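Local coordinates for sphingomyelinase C (Streptomyces griseocarneus, PDB 7CNE), which is a bacterial enzyme of the endonuclease/exonuclease/phosphatase family, built on the DNase I-like fold with two packed beta sheets, at residues A[42-47]-A[68-73]; A[31-36]-A[285-290]; A[120-125]-A[161-166]; A[196-201]-A[242-247]; A[86-91]-A[113-118]. One frame throughout, in Å; residues are numbered along the deposited sequence. Where two conformers were deposited one is given.

Contact 1: A[42-47]-A[68-73]; sequences FFQGND and ADRYPY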
# COMPACT_ATOMS: atom_id res chain seq x y z
N PHE A 42 3.52 9.78 11.66
CA PHE A 42 4.10 8.77 10.78
C PHE A 42 4.14 9.24 9.33
O PHE A 42 4.92 8.69 8.53
CB PHE A 42 3.32 7.44 10.88
CG PHE A 42 1.86 7.52 10.47
CD1 PHE A 42 1.50 7.51 9.13
CD2 PHE A 42 0.86 7.53 11.43
CE1 PHE A 42 0.17 7.57 8.75
CE2 PHE A 42 -0.48 7.58 11.07
CZ PHE A 42 -0.84 7.60 9.72
N PHE A 43 3.34 10.25 8.98
CA PHE A 43 3.31 10.78 7.62
C PHE A 43 4.49 11.70 7.33
O PHE A 43 4.83 11.89 6.15
CB PHE A 43 2.00 11.54 7.37
CG PHE A 43 1.62 11.65 5.92
CD1 PHE A 43 0.97 10.60 5.28
CD2 PHE A 43 1.90 12.80 5.20
CE1 PHE A 43 0.61 10.70 3.93
CE2 PHE A 43 1.56 12.91 3.86
CZ PHE A 43 0.91 11.85 3.22
N GLN A 44 5.11 12.27 8.35
CA GLN A 44 6.17 13.26 8.16
C GLN A 44 7.53 12.58 8.08
O GLN A 44 7.77 11.55 8.70
CB GLN A 44 6.21 14.27 9.31
CG GLN A 44 4.86 14.58 9.93
CD GLN A 44 3.89 15.18 8.93
OE1 GLN A 44 4.30 15.91 8.02
NE2 GLN A 44 2.60 14.85 9.07
N GLY A 45 8.42 13.20 7.30
CA GLY A 45 9.82 12.84 7.35
C GLY A 45 10.20 11.65 6.51
O GLY A 45 11.30 11.11 6.69
N ASN A 46 9.33 11.21 5.62
CA ASN A 46 9.67 10.10 4.74
C ASN A 46 10.25 10.60 3.43
O ASN A 46 10.12 11.77 3.07
CB ASN A 46 8.44 9.23 4.50
CG ASN A 46 7.84 8.73 5.78
OD1 ASN A 46 8.47 7.97 6.51
ND2 ASN A 46 6.63 9.18 6.09
N ASP A 47 10.86 9.68 2.68
CA ASP A 47 11.25 9.95 1.31
C ASP A 47 10.18 9.52 0.31
O ASP A 47 9.99 10.19 -0.72
CB ASP A 47 12.56 9.24 1.01
CG ASP A 47 13.70 9.83 1.79
OD1 ASP A 47 14.07 10.97 1.46
OD2 ASP A 47 14.20 9.18 2.74
N ALA A 68 1.49 17.67 -0.93
CA ALA A 68 2.30 18.08 -2.08
C ALA A 68 3.52 18.90 -1.66
O ALA A 68 4.54 18.87 -2.36
CB ALA A 68 1.47 18.87 -3.08
N ASP A 69 3.43 19.64 -0.55
CA ASP A 69 4.58 20.41 -0.09
C ASP A 69 5.74 19.51 0.30
O ASP A 69 6.89 19.75 -0.10
CB ASP A 69 4.15 21.31 1.08
CG ASP A 69 3.63 20.52 2.31
OD1 ASP A 69 3.14 19.37 2.16
OD2 ASP A 69 3.72 21.06 3.44
N ARG A 70 5.47 18.45 1.05
CA ARG A 70 6.51 17.52 1.48
C ARG A 70 6.81 16.44 0.45
O ARG A 70 7.95 15.96 0.38
CB ARG A 70 6.10 16.86 2.81
CG ARG A 70 5.79 17.84 3.96
CD ARG A 70 4.74 17.25 4.94
NE ARG A 70 3.37 17.47 4.48
CZ ARG A 70 2.26 17.20 5.18
NH1 ARG A 70 2.34 16.68 6.40
NH2 ARG A 70 1.07 17.45 4.66
N TYR A 71 5.83 16.04 -0.36
CA TYR A 71 5.99 14.99 -1.37
C TYR A 71 5.47 15.51 -2.70
O TYR A 71 4.36 15.17 -3.12
CB TYR A 71 5.25 13.71 -0.95
CG TYR A 71 5.64 13.28 0.44
CD1 TYR A 71 6.87 12.70 0.69
CD2 TYR A 71 4.79 13.50 1.52
CE1 TYR A 71 7.23 12.31 1.96
CE2 TYR A 71 5.15 13.11 2.80
CZ TYR A 71 6.37 12.51 3.01
OH TYR A 71 6.74 12.12 4.28
N PRO A 72 6.27 16.31 -3.41
CA PRO A 72 5.74 17.01 -4.60
C PRO A 72 5.53 16.12 -5.81
O PRO A 72 4.80 16.52 -6.72
CB PRO A 72 6.82 18.06 -4.90
CG PRO A 72 7.70 18.12 -3.67
CD PRO A 72 7.65 16.72 -3.11
N TYR A 73 6.16 14.96 -5.89
CA TYR A 73 6.13 14.15 -7.09
C TYR A 73 5.24 12.94 -6.83
O TYR A 73 5.52 12.13 -5.93
CB TYR A 73 7.55 13.75 -7.49
CG TYR A 73 8.47 14.96 -7.59
CD1 TYR A 73 8.49 15.75 -8.73
CD2 TYR A 73 9.33 15.31 -6.53
CE1 TYR A 73 9.32 16.85 -8.83
CE2 TYR A 73 10.17 16.42 -6.62
CZ TYR A 73 10.16 17.19 -7.78
OH TYR A 73 10.97 18.29 -7.91
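The rings of Phe43 and Tyr71 meet as an offset edge-to-face pair, with the Tyr71 edge turned to the Phe43 face. Their planes stand at 89° and their centroids are 5.6 Å apart. The closest carbons are Phe43 CE2 and Tyr71 CE2, at 3.7 Å. Asn46 O and Phe43 O also lie at the Tyr71 edge, near its plane. Phe43 CD2 lies over one face of the Arg70 guanidinium, toward its rim. Gln44 OE1 sits at the edge of that guanidinium, near its plane. This packing joins two loops at one margin of the DNase I-like fold. One loop leads from helix 30-39 into strand 48-54, and the other follows helix 57-66.

The Tyr71 hydroxyl donates to Phe43 O at 2.7 Å and accepts from Asn46 N at 3.1 Å. One oxygen ties together two backbone groups three residues apart. The loop is also held from within: Asn46 ND2 donates to Phe42 O, which lies in its amide plane. Leu105 and Val49 touch both Phe43 and Tyr71, so the ring pair faces the strands of the sheet.

The more exposed side is polar. The Arg70 chain bends about CG-CD (chi3 -85°), which places NE; NE forms a salt bridge with Asp69 OD1. Ala38 O and Ala66 O take further guanidinium bonds, on NH1 and NH2. The amide of Gln44 is nearly coplanar with the guanidinium, and its NE2 is held by Ala40 O and Ala38 O. Arg70 NH1 donates to an in-plane lone pair of Gln44 OE1 at 2.7 Å, with an N-H...O angle of 155°.

Contact 2: A[31-36]-A[285-290]; sequences EHRARE and TDLSGH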
# COMPACT_ATOMS: atom_id res chain seq x y z
N GLU A 31 -13.33 12.18 4.89
CA GLU A 31 -12.72 13.50 4.72
C GLU A 31 -11.96 13.90 5.98
O GLU A 31 -10.85 14.44 5.89
CB GLU A 31 -13.78 14.54 4.37
CG GLU A 31 -14.30 14.43 2.93
CD GLU A 31 -13.35 15.01 1.88
OE1 GLU A 31 -12.38 15.71 2.25
OE2 GLU A 31 -13.57 14.78 0.68
N HIS A 32 -12.54 13.63 7.15
CA HIS A 32 -11.83 13.93 8.40
C HIS A 32 -10.52 13.17 8.48
O HIS A 32 -9.46 13.74 8.78
CB HIS A 32 -12.72 13.60 9.60
CG HIS A 32 -11.98 13.61 10.90
ND1 HIS A 32 -11.59 14.77 11.53
CD2 HIS A 32 -11.54 12.59 11.69
CE1 HIS A 32 -10.95 14.48 12.65
NE2 HIS A 32 -10.92 13.16 12.77
N ARG A 33 -10.56 11.86 8.22
CA ARG A 33 -9.37 11.04 8.39
C ARG A 33 -8.31 11.37 7.35
O ARG A 33 -7.11 11.37 7.67
CB ARG A 33 -9.75 9.55 8.33
CG ARG A 33 -10.47 9.08 9.58
CD ARG A 33 -10.72 7.58 9.57
NE ARG A 33 -11.69 7.20 8.55
CZ ARG A 33 -11.38 6.50 7.46
NH1 ARG A 33 -10.14 6.10 7.24
NH2 ARG A 33 -12.33 6.20 6.58
N ALA A 34 -8.71 11.65 6.11
CA ALA A 34 -7.74 12.00 5.07
C ALA A 34 -6.95 13.24 5.46
O ALA A 34 -5.73 13.31 5.22
CB ALA A 34 -8.44 12.24 3.74
N ARG A 35 -7.62 14.24 6.03
CA ARG A 35 -6.92 15.43 6.51
C ARG A 35 -5.99 15.07 7.67
O ARG A 35 -4.83 15.49 7.69
CB ARG A 35 -7.94 16.49 6.93
CG ARG A 35 -7.34 17.85 7.34
CD ARG A 35 -8.43 18.91 7.54
NE ARG A 35 -8.98 19.44 6.29
CZ ARG A 35 -8.55 20.55 5.68
NH1 ARG A 35 -7.55 21.27 6.19
NH2 ARG A 35 -9.13 20.95 4.55
N GLU A 36 -6.47 14.26 8.60
CA GLU A 36 -5.66 13.89 9.76
C GLU A 36 -4.48 12.99 9.39
O GLU A 36 -3.43 13.06 10.05
CB GLU A 36 -6.56 13.22 10.80
CG GLU A 36 -7.48 14.22 11.45
CD GLU A 36 -6.71 15.41 12.01
OE1 GLU A 36 -6.78 16.52 11.42
OE2 GLU A 36 -6.01 15.21 13.02
N THR A 285 -10.45 5.74 17.53
CA THR A 285 -9.20 6.39 17.90
C THR A 285 -8.06 5.96 16.99
O THR A 285 -6.90 5.96 17.41
CB THR A 285 -8.84 6.13 19.36
OG1 THR A 285 -9.09 4.76 19.68
CG2 THR A 285 -9.66 7.04 20.30
N ASP A 286 -8.37 5.57 15.75
CA ASP A 286 -7.36 5.27 14.74
C ASP A 286 -7.80 5.87 13.42
O ASP A 286 -9.00 6.04 13.17
CB ASP A 286 -7.12 3.77 14.56
CG ASP A 286 -6.69 3.10 15.84
OD1 ASP A 286 -7.58 2.72 16.63
OD2 ASP A 286 -5.47 2.96 16.06
N LEU A 287 -6.82 6.19 12.57
CA LEU A 287 -7.13 6.80 11.29
C LEU A 287 -7.42 5.77 10.20
O LEU A 287 -7.92 6.14 9.13
CB LEU A 287 -5.98 7.72 10.86
CG LEU A 287 -5.83 8.97 11.74
CD1 LEU A 287 -4.67 9.84 11.29
CD2 LEU A 287 -7.12 9.78 11.75
N SER A 288 -7.14 4.50 10.46
CA SER A 288 -7.51 3.43 9.55
C SER A 288 -7.44 2.13 10.33
O SER A 288 -7.08 2.12 11.52
CB SER A 288 -6.61 3.40 8.30
OG SER A 288 -5.37 2.78 8.56
N GLY A 289 -7.81 1.03 9.67
CA GLY A 289 -7.74 -0.26 10.31
C GLY A 289 -6.36 -0.87 10.35
O GLY A 289 -6.14 -1.85 11.07
N HIS A 290 -5.41 -0.31 9.60
CA HIS A 290 -4.03 -0.75 9.59
C HIS A 290 -3.17 0.20 10.42
O HIS A 290 -3.53 1.36 10.66
CB HIS A 290 -3.48 -0.82 8.16
CG HIS A 290 -4.04 -1.95 7.35
ND1 HIS A 290 -3.27 -3.01 6.91
CD2 HIS A 290 -5.29 -2.18 6.87
CE1 HIS A 290 -4.02 -3.84 6.21
NE2 HIS A 290 -5.25 -3.36 6.18
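The Arg33 chain bends at chi3 (-68°), which places NE, and its guanidinium edge reaches Leu287 O. Leu287 has CG anti to its carbonyl carbon (chi1 -68°), and its methyls meet the helix beside Arg33 and Glu36. The contact packs helix 30-39 of the DNase I-like fold against the loop that leads into strand 293-297. It joins an early helix to a late part of the chain.

The Arg33 and Leu287 side chains slide past each other in opposite directions. Leu287 CD2 lies 3.6 Å from Glu36 CB and 4.1 Å from Arg33 CG. Leu287 CD1 rests on the backbone of Glu36, 3.7 Å from its O. The Glu36 carboxylate leads away from the loop, and its CG lies over one face of the His32 ring, toward the rim. Tyr15 and Ser270 also touch Leu287.

Arg33 is buried, and several backbone carbonyls accept from its guanidinium. NH2 donates to Trp28 O and Phe18 O, while NH1 has a weak further bond to Thr17 O. Several acceptors therefore fix the rotation of this group. In the loop, Ser288 OG accepts from His290 N, forming an ST turn, and also bonds Asn16 O. Arg33 NH1 donates to Leu287 O at 2.9 Å, with an N-H...O angle of 161° and the donor tilted from the carbonyl plane.

Contact 3: A[120-125]-A[161-166]; sequences DACGAD and GEAAAD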
# COMPACT_ATOMS: atom_id res chain seq x y z
N ASP A 120 -4.55 -11.49 -12.37
CA ASP A 120 -5.17 -12.53 -11.55
C ASP A 120 -5.77 -11.91 -10.30
O ASP A 120 -5.08 -11.17 -9.59
CB ASP A 120 -4.14 -13.60 -11.15
CG ASP A 120 -3.49 -14.27 -12.35
OD1 ASP A 120 -2.48 -13.74 -12.85
OD2 ASP A 120 -3.99 -15.33 -12.80
N ALA A 121 -7.03 -12.24 -10.01
CA ALA A 121 -7.71 -11.76 -8.82
C ALA A 121 -9.03 -12.51 -8.69
O ALA A 121 -9.53 -13.07 -9.66
CB ALA A 121 -7.96 -10.25 -8.88
N CYS A 122 -9.59 -12.51 -7.47
CA CYS A 122 -10.83 -13.21 -7.19
C CYS A 122 -11.70 -12.36 -6.27
O CYS A 122 -11.26 -11.37 -5.69
CB CYS A 122 -10.58 -14.59 -6.55
SG CYS A 122 -9.66 -14.59 -4.98
N GLY A 123 -12.97 -12.78 -6.15
CA GLY A 123 -13.91 -12.05 -5.32
C GLY A 123 -14.05 -10.62 -5.78
O GLY A 123 -14.04 -10.33 -6.98
N ALA A 124 -14.13 -9.71 -4.81
CA ALA A 124 -14.34 -8.29 -5.12
C ALA A 124 -13.17 -7.69 -5.87
O ALA A 124 -13.36 -6.79 -6.70
CB ALA A 124 -14.59 -7.51 -3.84
N ASP A 125 -11.95 -8.15 -5.59
CA ASP A 125 -10.76 -7.57 -6.21
C ASP A 125 -10.80 -7.70 -7.73
O ASP A 125 -10.27 -6.84 -8.45
CB ASP A 125 -9.50 -8.25 -5.67
CG ASP A 125 -9.37 -8.13 -4.16
OD1 ASP A 125 -10.37 -8.37 -3.43
OD2 ASP A 125 -8.24 -7.83 -3.70
N GLY A 161 -8.76 -21.11 -0.64
CA GLY A 161 -7.43 -21.11 -1.22
C GLY A 161 -7.25 -20.21 -2.42
O GLY A 161 -6.10 -19.95 -2.81
N GLU A 162 -8.33 -19.71 -3.02
CA GLU A 162 -8.20 -18.94 -4.26
C GLU A 162 -7.50 -17.60 -4.03
O GLU A 162 -6.71 -17.16 -4.87
CB GLU A 162 -9.56 -18.72 -4.90
CG GLU A 162 -9.45 -18.28 -6.36
CD GLU A 162 -10.80 -18.08 -7.02
OE1 GLU A 162 -11.81 -18.04 -6.29
OE2 GLU A 162 -10.84 -17.95 -8.27
N ALA A 163 -7.78 -16.94 -2.90
CA ALA A 163 -7.15 -15.65 -2.61
C ALA A 163 -5.63 -15.79 -2.54
O ALA A 163 -4.89 -15.00 -3.14
CB ALA A 163 -7.70 -15.06 -1.31
N ALA A 164 -5.14 -16.78 -1.79
CA ALA A 164 -3.70 -17.00 -1.70
C ALA A 164 -3.11 -17.38 -3.05
O ALA A 164 -2.01 -16.93 -3.40
CB ALA A 164 -3.39 -18.09 -0.67
N ALA A 165 -3.83 -18.20 -3.82
CA ALA A 165 -3.34 -18.56 -5.15
C ALA A 165 -3.19 -17.33 -6.04
O ALA A 165 -2.22 -17.21 -6.79
CB ALA A 165 -4.28 -19.58 -5.80
N ASP A 166 -4.16 -16.42 -5.98
CA ASP A 166 -4.07 -15.23 -6.82
C ASP A 166 -3.03 -14.24 -6.30
O ASP A 166 -2.35 -13.59 -7.11
CB ASP A 166 -5.44 -14.58 -6.97
CG ASP A 166 -6.31 -15.33 -7.95
OD1 ASP A 166 -5.76 -16.15 -8.71
OD2 ASP A 166 -7.53 -15.11 -7.97
O HOH W 1 -6.14 -16.37 -11.51
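The loop 120-125 runs past the N-terminal end of helix 162-180, with Ala121 CA 5.4 Å from Asp166 CA and Cys122 CA 6.4 Å from Ala163 CA. No direct hydrogen bond joins the two segments. Contact is made by packing and by one water.

Cys122 lies against the start of the helix. Its SG stands between the backbone N and the carbonyl carbon (chi1 59°), and comes within 3.6 Å of Ala163 CA. Its CB meets the flat end of Glu162, 3.5 Å from CD. The Glu162 chain is extended beyond CG, and OE1 accepts from Ala159 N just before the helix. Glu162 is thus held on its own side while its carboxylate carbon packs on Cys122 CB.

Asp166, one turn further on, points its carboxylate at the loop backbone. Asp166 OD2 approaches Ala121 C at 3.1 Å. The neighbouring Cys122 N bonds Gln152 OE1 instead. The other oxygen, OD1, faces the side chain of Asp120. Asp166 OD1 and Asp120 OD2 are 4.5 Å apart, close for two like charges. A water bridges them, donating to Asp120 OD2 at 2.7 Å and to Asp166 OD1 at 2.8 Å. This would be expected to ease their repulsion. Asp120 O is held by Gln170 NE2, further along the same helix.

A HEPES molecule, probably from the crystallisation liquor, lies near Ala121 and bonds Asp125 O. The arrangement is a disulfide-linked loop packed on a helix N terminus: Cys122 SG is bonded to Cys158 SG, which ties the loop after strand 110-117 to the segment leading into helix 162-180.

Contact 4: A[196-201]-A[242-247]; sequences NVDSHS and PREDLD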
# COMPACT_ATOMS: atom_id res chain seq x y z
N ASN A 196 -1.20 -8.27 2.04
CA ASN A 196 -2.26 -9.19 2.46
C ASN A 196 -1.72 -10.59 2.74
O ASN A 196 -2.42 -11.58 2.54
CB ASN A 196 -3.40 -9.24 1.43
CG ASN A 196 -4.55 -8.33 1.82
OD1 ASN A 196 -5.00 -8.38 2.95
ND2 ASN A 196 -5.01 -7.49 0.89
N VAL A 197 -0.47 -10.65 3.20
CA VAL A 197 0.18 -11.88 3.63
C VAL A 197 0.62 -11.70 5.08
O VAL A 197 1.41 -10.80 5.39
CB VAL A 197 1.40 -12.21 2.74
CG1 VAL A 197 2.15 -13.42 3.30
CG2 VAL A 197 0.97 -12.45 1.30
N ASP A 198 0.14 -12.57 5.96
CA ASP A 198 0.49 -12.50 7.38
C ASP A 198 1.94 -12.93 7.60
O ASP A 198 2.31 -14.06 7.27
CB ASP A 198 -0.46 -13.37 8.20
CG ASP A 198 -0.25 -13.22 9.70
OD1 ASP A 198 0.28 -12.19 10.15
OD2 ASP A 198 -0.62 -14.17 10.42
N SER A 199 2.75 -12.04 8.19
CA SER A 199 4.15 -12.35 8.45
C SER A 199 4.30 -13.54 9.39
O SER A 199 5.34 -14.19 9.38
CB SER A 199 4.88 -11.14 9.05
OG SER A 199 4.45 -10.91 10.38
N HIS A 200 3.28 -13.82 10.19
CA HIS A 200 3.32 -14.92 11.14
C HIS A 200 2.90 -16.25 10.53
O HIS A 200 2.84 -17.25 11.25
CB HIS A 200 2.43 -14.59 12.34
CG HIS A 200 2.83 -13.33 13.04
ND1 HIS A 200 2.23 -12.12 12.80
CD2 HIS A 200 3.79 -13.09 13.97
CE1 HIS A 200 2.79 -11.19 13.55
NE2 HIS A 200 3.74 -11.75 14.27
N SER A 201 2.63 -16.30 9.22
CA SER A 201 2.11 -17.49 8.56
C SER A 201 3.13 -18.06 7.57
O SER A 201 4.11 -17.41 7.21
CB SER A 201 0.81 -17.18 7.82
OG SER A 201 1.10 -16.38 6.67
N PRO A 242 -8.62 -13.14 13.53
CA PRO A 242 -7.32 -13.07 14.21
C PRO A 242 -6.55 -11.83 13.81
O PRO A 242 -6.76 -11.26 12.73
CB PRO A 242 -6.60 -14.34 13.74
CG PRO A 242 -7.18 -14.60 12.39
CD PRO A 242 -8.62 -14.15 12.46
N ARG A 243 -5.66 -11.40 14.69
CA ARG A 243 -4.74 -10.33 14.37
C ARG A 243 -3.70 -10.83 13.37
O ARG A 243 -3.19 -11.95 13.51
CB ARG A 243 -4.06 -9.83 15.64
CG ARG A 243 -5.04 -9.71 16.81
CD ARG A 243 -4.35 -9.83 18.14
NE ARG A 243 -3.59 -8.62 18.44
CZ ARG A 243 -3.19 -8.29 19.66
NH1 ARG A 243 -3.49 -9.07 20.69
NH2 ARG A 243 -2.49 -7.17 19.85
N GLU A 244 -3.40 -10.03 12.34
CA GLU A 244 -2.35 -10.40 11.40
C GLU A 244 -1.50 -9.18 11.05
O GLU A 244 -1.70 -8.07 11.57
CB GLU A 244 -2.91 -11.07 10.13
CG GLU A 244 -4.15 -11.93 10.36
CD GLU A 244 -4.60 -12.70 9.12
OE1 GLU A 244 -4.41 -12.23 7.99
OE2 GLU A 244 -5.16 -13.81 9.31
N ASP A 245 -0.53 -9.40 10.17
CA ASP A 245 0.60 -8.50 10.01
C ASP A 245 0.93 -8.48 8.52
O ASP A 245 1.66 -9.36 8.04
CB ASP A 245 1.78 -8.98 10.85
CG ASP A 245 2.89 -7.99 10.92
OD1 ASP A 245 2.60 -6.77 10.89
OD2 ASP A 245 4.06 -8.43 10.98
N LEU A 246 0.43 -7.47 7.80
CA LEU A 246 0.21 -7.56 6.36
C LEU A 246 1.01 -6.60 5.49
O LEU A 246 0.95 -6.74 4.26
CB LEU A 246 -1.28 -7.36 6.05
CG LEU A 246 -2.27 -8.24 6.82
CD1 LEU A 246 -3.73 -7.89 6.45
CD2 LEU A 246 -1.95 -9.68 6.50
N ASP A 247 1.73 -5.64 6.06
CA ASP A 247 2.24 -4.48 5.32
C ASP A 247 3.76 -4.47 5.34
O ASP A 247 4.37 -4.66 6.39
CB ASP A 247 1.66 -3.20 5.93
CG ASP A 247 0.12 -3.19 5.92
OD1 ASP A 247 -0.47 -3.01 4.82
OD2 ASP A 247 -0.51 -3.36 6.99
O HOH W 2 -1.22 -13.67 13.10
O HOH W 3 -2.64 -15.91 9.43
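Asp245 and Ser199 form the tight part of this contact, where two loops of the DNase I-like fold run side by side. A type I beta turn, Asp198 to Ser201, closes against the segment before strand 247-251. Ser199 OG donates to the anti lone pair of Asp245 OD2 at 2.6 Å, and Ser199 N donates to Asp245 O at 2.9 Å. Arg219 forms a salt bridge with the same OD2. Asp245 is therefore gripped through both its backbone and its carboxylate. Leu246 CD2 packs on the backbone between, 3.6 Å from Val197 C. Its CD1 meets Asn196 OD1; the ND2 of that amide bonds Ala151 O and a succinic acid molecule.

The side with water is looser. Asp198 CG and OD1 touch Glu244 CB, both at 3.4 Å. The carboxylate planes are nearly parallel, with Asp198 OD2 and Glu244 OE2 4.7 Å apart. Asp198 OD2 accepts from two waters. One also donates to Arg243 O, and the other weakly to Glu244 OE2. Asp245 N gives only a weak bond to Asp198 OD1.

The His200 ring turns its edge to the Asp198 carboxylate, and ND1 donates to the syn side of Asp198 OD1 at 3.3 Å.

Contact 5: A[86-91]-A[113-118]; sequences DATGGK and KEQVIF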
# COMPACT_ATOMS: atom_id res chain seq x y z
N ASP A 86 2.89 7.24 -17.65
CA ASP A 86 3.72 7.03 -18.83
C ASP A 86 3.34 5.77 -19.59
O ASP A 86 3.61 5.68 -20.80
CB ASP A 86 5.20 6.97 -18.44
CG ASP A 86 5.70 8.30 -17.91
OD1 ASP A 86 5.39 9.33 -18.54
OD2 ASP A 86 6.35 8.31 -16.85
N ALA A 87 2.73 4.80 -18.92
CA ALA A 87 2.19 3.61 -19.57
C ALA A 87 1.17 2.97 -18.63
O ALA A 87 1.20 3.19 -17.42
CB ALA A 87 3.30 2.61 -19.93
N THR A 88 0.24 2.22 -19.23
CA THR A 88 -0.71 1.37 -18.51
C THR A 88 -0.62 -0.03 -19.10
O THR A 88 -0.74 -0.19 -20.32
CB THR A 88 -2.16 1.89 -18.63
OG1 THR A 88 -2.29 3.16 -17.99
CG2 THR A 88 -3.16 0.90 -18.03
N GLY A 89 -0.41 -1.04 -18.25
CA GLY A 89 -0.41 -2.42 -18.68
C GLY A 89 -1.35 -3.27 -17.84
O GLY A 89 -2.08 -2.76 -16.99
N GLY A 90 -1.32 -4.58 -18.10
CA GLY A 90 -2.18 -5.51 -17.37
C GLY A 90 -3.63 -5.44 -17.82
O GLY A 90 -3.97 -4.81 -18.84
N LYS A 91 -4.51 -6.10 -17.06
CA LYS A 91 -5.92 -6.25 -17.45
C LYS A 91 -6.77 -5.04 -17.05
O LYS A 91 -7.80 -5.15 -16.39
CB LYS A 91 -6.51 -7.53 -16.85
CG LYS A 91 -6.25 -8.78 -17.68
CD LYS A 91 -6.78 -10.03 -17.01
CE LYS A 91 -6.28 -11.28 -17.72
NZ LYS A 91 -6.60 -12.53 -16.98
N LYS A 113 6.70 6.86 -14.41
CA LYS A 113 5.63 6.26 -13.62
C LYS A 113 4.70 5.49 -14.55
O LYS A 113 4.27 6.00 -15.59
CB LYS A 113 4.86 7.32 -12.82
CG LYS A 113 4.42 8.55 -13.61
CD LYS A 113 3.69 9.54 -12.69
CE LYS A 113 3.31 10.81 -13.44
NZ LYS A 113 4.52 11.65 -13.69
N GLU A 114 4.41 4.24 -14.18
CA GLU A 114 3.46 3.42 -14.92
C GLU A 114 2.55 2.70 -13.94
O GLU A 114 2.86 2.56 -12.75
CB GLU A 114 4.12 2.34 -15.80
CG GLU A 114 5.43 2.72 -16.43
CD GLU A 114 6.01 1.58 -17.25
OE1 GLU A 114 5.34 0.53 -17.39
OE2 GLU A 114 7.14 1.75 -17.77
N GLN A 115 1.44 2.19 -14.47
CA GLN A 115 0.55 1.35 -13.70
C GLN A 115 0.34 0.05 -14.46
O GLN A 115 0.41 0.01 -15.69
CB GLN A 115 -0.80 2.05 -13.43
CG GLN A 115 -1.63 2.27 -14.68
CD GLN A 115 -3.00 2.85 -14.38
OE1 GLN A 115 -3.45 2.87 -13.23
NE2 GLN A 115 -3.67 3.33 -15.42
N VAL A 116 0.10 -1.01 -13.71
CA VAL A 116 -0.22 -2.32 -14.28
C VAL A 116 -1.36 -2.88 -13.44
O VAL A 116 -1.25 -2.95 -12.22
CB VAL A 116 1.00 -3.27 -14.27
CG1 VAL A 116 0.64 -4.63 -14.85
CG2 VAL A 116 2.21 -2.64 -15.01
N ILE A 117 -2.45 -3.25 -14.10
CA ILE A 117 -3.59 -3.88 -13.44
C ILE A 117 -3.34 -5.38 -13.37
O ILE A 117 -2.84 -5.98 -14.33
CB ILE A 117 -4.91 -3.54 -14.17
CG1 ILE A 117 -5.09 -2.02 -14.32
CG2 ILE A 117 -6.14 -4.24 -13.55
CD1 ILE A 117 -4.76 -1.20 -13.10
N PHE A 118 -3.64 -5.99 -12.23
CA PHE A 118 -3.34 -7.41 -12.02
C PHE A 118 -4.08 -8.29 -13.02
O PHE A 118 -5.25 -8.05 -13.34
CB PHE A 118 -3.72 -7.83 -10.60
CG PHE A 118 -2.77 -7.35 -9.56
CD1 PHE A 118 -1.40 -7.56 -9.71
CD2 PHE A 118 -3.22 -6.70 -8.42
CE1 PHE A 118 -0.51 -7.12 -8.74
CE2 PHE A 118 -2.33 -6.26 -7.45
CZ PHE A 118 -0.97 -6.46 -7.62
O HOH W 4 6.71 10.51 -15.27
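Gln115 N donates to Ala87 O, and Gly89 N to Gln115 O at 2.9 Å, in the parallel pairing of strands 87-90 and 110-117; the segment axes are 19° apart. Ile117 N donates to Gly89 O. Lys91 N extends the ladder to Ile117 O. Gly90 has positive phi, and its CA makes a CA-H...O contact with Ile117 O at 3.1 Å.

Asp86 and Lys113 bond twice at the other end. Asp86 N donates to Lys113 O at 2.8 Å, while Lys113 N donates to the anti side of Asp86 OD2 at 2.9 Å. A water links that OD2 to Lys113 NZ.

Among side chains, Thr88 and Gln115 lie side by side. Gln115 NE2 donates almost straight to Thr88 OG1 at 2.9 Å, in its own amide plane. Gly79 N and Ser81 O hold the same amide. Ala87 CB lies 3.9 Å from Glu114 CD; Val116 CG1 packs on the Gly89-Gly90 backbone and Ile117 CG2 on that of Lys91. Glu114 OE2 forms salt bridges with Lys181 and Arg112.

Strand 87-90 is an outermost strand of its six-stranded sheet. Strand 131-139 flanks 110-117 on the other side, and helix 162-180 packs on Glu114 and Val116 through Phe177.

How the contacts relate
Contact 2 opens first, on helix 30-39, and closes last, before strand 293-297; the other four contacts lie within its span. These four follow one another along the chain. Contact 1 closes the short span that holds strand 48-54 and helix 57-66. Contact 5 pairs the edge strand 87-90 with 110-117. Contact 3 opens directly after it, and its loop closes on the start of helix 162-180. Contact 4 joins the loops before helix 203-211 and strand 247-251. Contacts 2 and 4 touch, through a probable hydrogen bond between His290 ND1 and Asp247 OD2. Contact 1 ties loops leading into strands 48-54 and 73-74 of the seven-stranded sheet; contact 5 lies in the six-stranded one.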